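TRNA dimethylallyltransferase (Staphylococcus epidermidis ATCC 12228, PDB 3D3Q) probably catalyses the transfer of a dimethylallyl group from dimethylallyl diphosphate onto adenine 37 of tRNAs that read codons beginning with uridine. Local coordinates at residues R207-L212 and N294-S299. Numbering follows the deposited sequence.
Sequences RETLYL and NKERMS
With CG set beside its own backbone N (chi1 -71°) and the chain fully extended beyond it (chi2 173°), E296 carries its carboxylate out of the loop to meet T209, whose OG1 also lies beside the backbone N of its residue (chi1 -54°). The pair illustrates how a P-loop NTPase fold can bring the loop leaving an edge strand up against the first turn of a neighbouring helix. Strands 197-204 and 291-294 are the last two of the parallel sheet; the first leads into helix 207-224, the second into the loop that holds E296. The two side chains approach from opposite directions, and OG1 of T209 is placed to donate to OE1 of E296, though this hydrogen bond is doubtful because OE1 sits too close to its neighbour and its position is uncertain.

CA of T209 and CA of E296 lie 8.2 Å apart, a gap spanned by both side chains, and the two segments bury just 98 Å² between them at the surface. S206 extends the link: its OG is hydrogen-bonded to the backbone N of T209, in the first turn of the helix, while its bond to OE1 of E296 depends on the uncertain position of that oxygen. On the loop side, R297 N bonds to N294 O at 3.0 Å, closing a type I beta turn with K295 and E296 at its corners. Beyond it S299 occupies the N-cap position of helix 300-314, where its OG accepts a hydrogen bond from the backbone N of M302.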
loop_
_atom_site.group_PDB
_atom_site.type_symbol
_atom_site.label_atom_id
_atom_site.label_comp_id
_atom_site.label_asym_id
_atom_site.label_seq_id
_atom_site.Cartn_x
_atom_site.Cartn_y
_atom_site.Cartn_z
ATOM N N ARG A 207 -11.658 7.540 -6.771
ATOM C CA ARG A 207 -12.274 7.473 -5.452
ATOM C C ARG A 207 -13.677 6.896 -5.568
ATOM O O ARG A 207 -14.160 6.230 -4.652
ATOM C CB ARG A 207 -12.357 8.864 -4.798
ATOM C CG ARG A 207 -12.262 8.814 -3.265
ATOM C CD ARG A 207 -13.179 9.786 -2.519
ATOM N NE ARG A 207 -13.024 11.172 -2.833
ATOM C CZ ARG A 207 -13.911 12.162 -2.953
ATOM N NH1 ARG A 207 -13.381 13.328 -3.244
ATOM N NH2 ARG A 207 -15.236 12.062 -2.836
ATOM N N GLU A 208 -14.332 7.157 -6.696
ATOM C CA GLU A 208 -15.683 6.654 -6.915
ATOM C C GLU A 208 -15.682 5.126 -6.879
ATOM O O GLU A 208 -16.345 4.515 -6.037
ATOM C CB GLU A 208 -16.233 7.117 -8.274
ATOM C CG GLU A 208 -16.439 8.630 -8.469
ATOM C CD GLU A 208 -15.204 9.351 -9.019
ATOM O OE1 GLU A 208 -14.405 9.862 -8.202
ATOM O OE2 GLU A 208 -15.029 9.395 -10.265
ATOM N N THR A 209 -14.932 4.516 -7.798
ATOM C CA THR A 209 -14.856 3.061 -7.887
ATOM C C THR A 209 -14.312 2.463 -6.593
ATOM O O THR A 209 -14.813 1.455 -6.107
ATOM C CB THR A 209 -13.960 2.603 -9.079
ATOM O OG1 THR A 209 -14.415 3.207 -10.296
ATOM C CG2 THR A 209 -14.017 1.089 -9.242
ATOM N N LEU A 210 -13.285 3.092 -6.042
ATOM C CA LEU A 210 -12.683 2.626 -4.806
ATOM C C LEU A 210 -13.742 2.454 -3.718
ATOM O O LEU A 210 -13.962 1.350 -3.214
ATOM C CB LEU A 210 -11.625 3.628 -4.331
ATOM C CG LEU A 210 -10.969 3.396 -2.955
ATOM C CD1 LEU A 210 -10.176 2.107 -3.005
ATOM C CD2 LEU A 210 -10.060 4.560 -2.577
ATOM N N TYR A 211 -14.397 3.556 -3.370
ATOM C CA TYR A 211 -15.422 3.554 -2.332
ATOM C C TYR A 211 -16.551 2.566 -2.586
ATOM O O TYR A 211 -17.089 1.962 -1.656
ATOM C CB TYR A 211 -15.997 4.970 -2.144
ATOM C CG TYR A 211 -15.096 5.907 -1.358
ATOM C CD1 TYR A 211 -15.584 7.101 -0.834
ATOM C CD2 TYR A 211 -13.762 5.586 -1.117
ATOM C CE1 TYR A 211 -14.768 7.951 -0.085
ATOM C CE2 TYR A 211 -12.938 6.423 -0.374
ATOM C CZ TYR A 211 -13.449 7.604 0.141
ATOM O OH TYR A 211 -12.637 8.426 0.891
ATOM N N LEU A 212 -16.906 2.393 -3.847
ATOM C CA LEU A 212 -17.970 1.471 -4.187
ATOM C C LEU A 212 -17.534 0.024 -3.942
ATOM O O LEU A 212 -18.284 -0.767 -3.371
ATOM C CB LEU A 212 -18.361 1.674 -5.645
ATOM C CG LEU A 212 -19.587 0.896 -6.092
ATOM C CD1 LEU A 212 -20.789 1.293 -5.246
ATOM C CD2 LEU A 212 -19.834 1.184 -7.560
ATOM N N ASN A 294 -3.350 1.879 -13.366
ATOM C CA ASN A 294 -4.757 2.258 -13.199
ATOM C C ASN A 294 -5.683 1.042 -13.410
ATOM O O ASN A 294 -5.918 0.619 -14.526
ATOM C CB ASN A 294 -5.085 3.394 -14.181
ATOM C CG ASN A 294 -6.438 4.035 -13.918
ATOM O OD1 ASN A 294 -6.724 5.113 -14.446
ATOM N ND2 ASN A 294 -7.280 3.376 -13.112
ATOM N N LYS A 295 -6.193 0.489 -12.318
ATOM C CA LYS A 295 -7.057 -0.673 -12.366
ATOM C C LYS A 295 -8.325 -0.444 -13.182
ATOM O O LYS A 295 -8.961 -1.398 -13.639
ATOM C CB LYS A 295 -7.441 -1.082 -10.958
ATOM C CG LYS A 295 -8.188 -2.362 -10.869
ATOM C CD LYS A 295 -9.225 -2.305 -9.774
ATOM C CE LYS A 295 -9.212 -3.577 -8.954
ATOM N NZ LYS A 295 -9.050 -4.783 -9.793
ATOM N N GLU A 296 -8.701 0.812 -13.379
ATOM C CA GLU A 296 -9.901 1.128 -14.148
ATOM C C GLU A 296 -9.648 1.168 -15.650
ATOM O O GLU A 296 -10.489 1.643 -16.414
ATOM C CB GLU A 296 -10.459 2.478 -13.690
ATOM C CG GLU A 296 -11.089 2.454 -12.316
ATOM C CD GLU A 296 -11.483 3.837 -11.831
ATOM O OE1 GLU A 296 -12.152 3.935 -10.778
ATOM O OE2 GLU A 296 -11.117 4.829 -12.498
ATOM N N ARG A 297 -8.503 0.642 -16.067
ATOM C CA ARG A 297 -8.113 0.663 -17.470
ATOM C C ARG A 297 -7.256 -0.547 -17.849
ATOM O O ARG A 297 -7.022 -0.824 -19.023
ATOM C CB ARG A 297 -7.369 1.984 -17.741
ATOM C CG ARG A 297 -6.672 2.105 -19.073
ATOM C CD ARG A 297 -5.252 1.613 -18.945
ATOM N NE ARG A 297 -4.408 2.145 -19.965
ATOM C CZ ARG A 297 -3.549 1.582 -20.808
ATOM N NH1 ARG A 297 -3.267 0.282 -20.900
ATOM N NH2 ARG A 297 -2.930 2.447 -21.592
HETATM N N MSE A 298 -6.808 -1.276 -16.844
HETATM C CA MSE A 298 -5.987 -2.441 -17.079
HETATM C C MSE A 298 -6.541 -3.658 -16.365
HETATM O O MSE A 298 -7.256 -3.545 -15.373
HETATM C CB MSE A 298 -4.573 -2.196 -16.593
HETATM C CG MSE A 298 -3.800 -1.202 -17.418
HETATM SE SE MSE A 298 -2.023 -0.927 -16.681
HETATM C CE MSE A 298 -2.252 0.914 -16.048
ATOM N N SER A 299 -6.175 -4.827 -16.862
ATOM C CA SER A 299 -6.642 -6.069 -16.293
ATOM C C SER A 299 -5.505 -6.847 -15.673
ATOM O O SER A 299 -4.350 -6.529 -15.895
ATOM C CB SER A 299 -7.264 -6.911 -17.386
ATOM O OG SER A 299 -6.291 -7.225 -18.358
#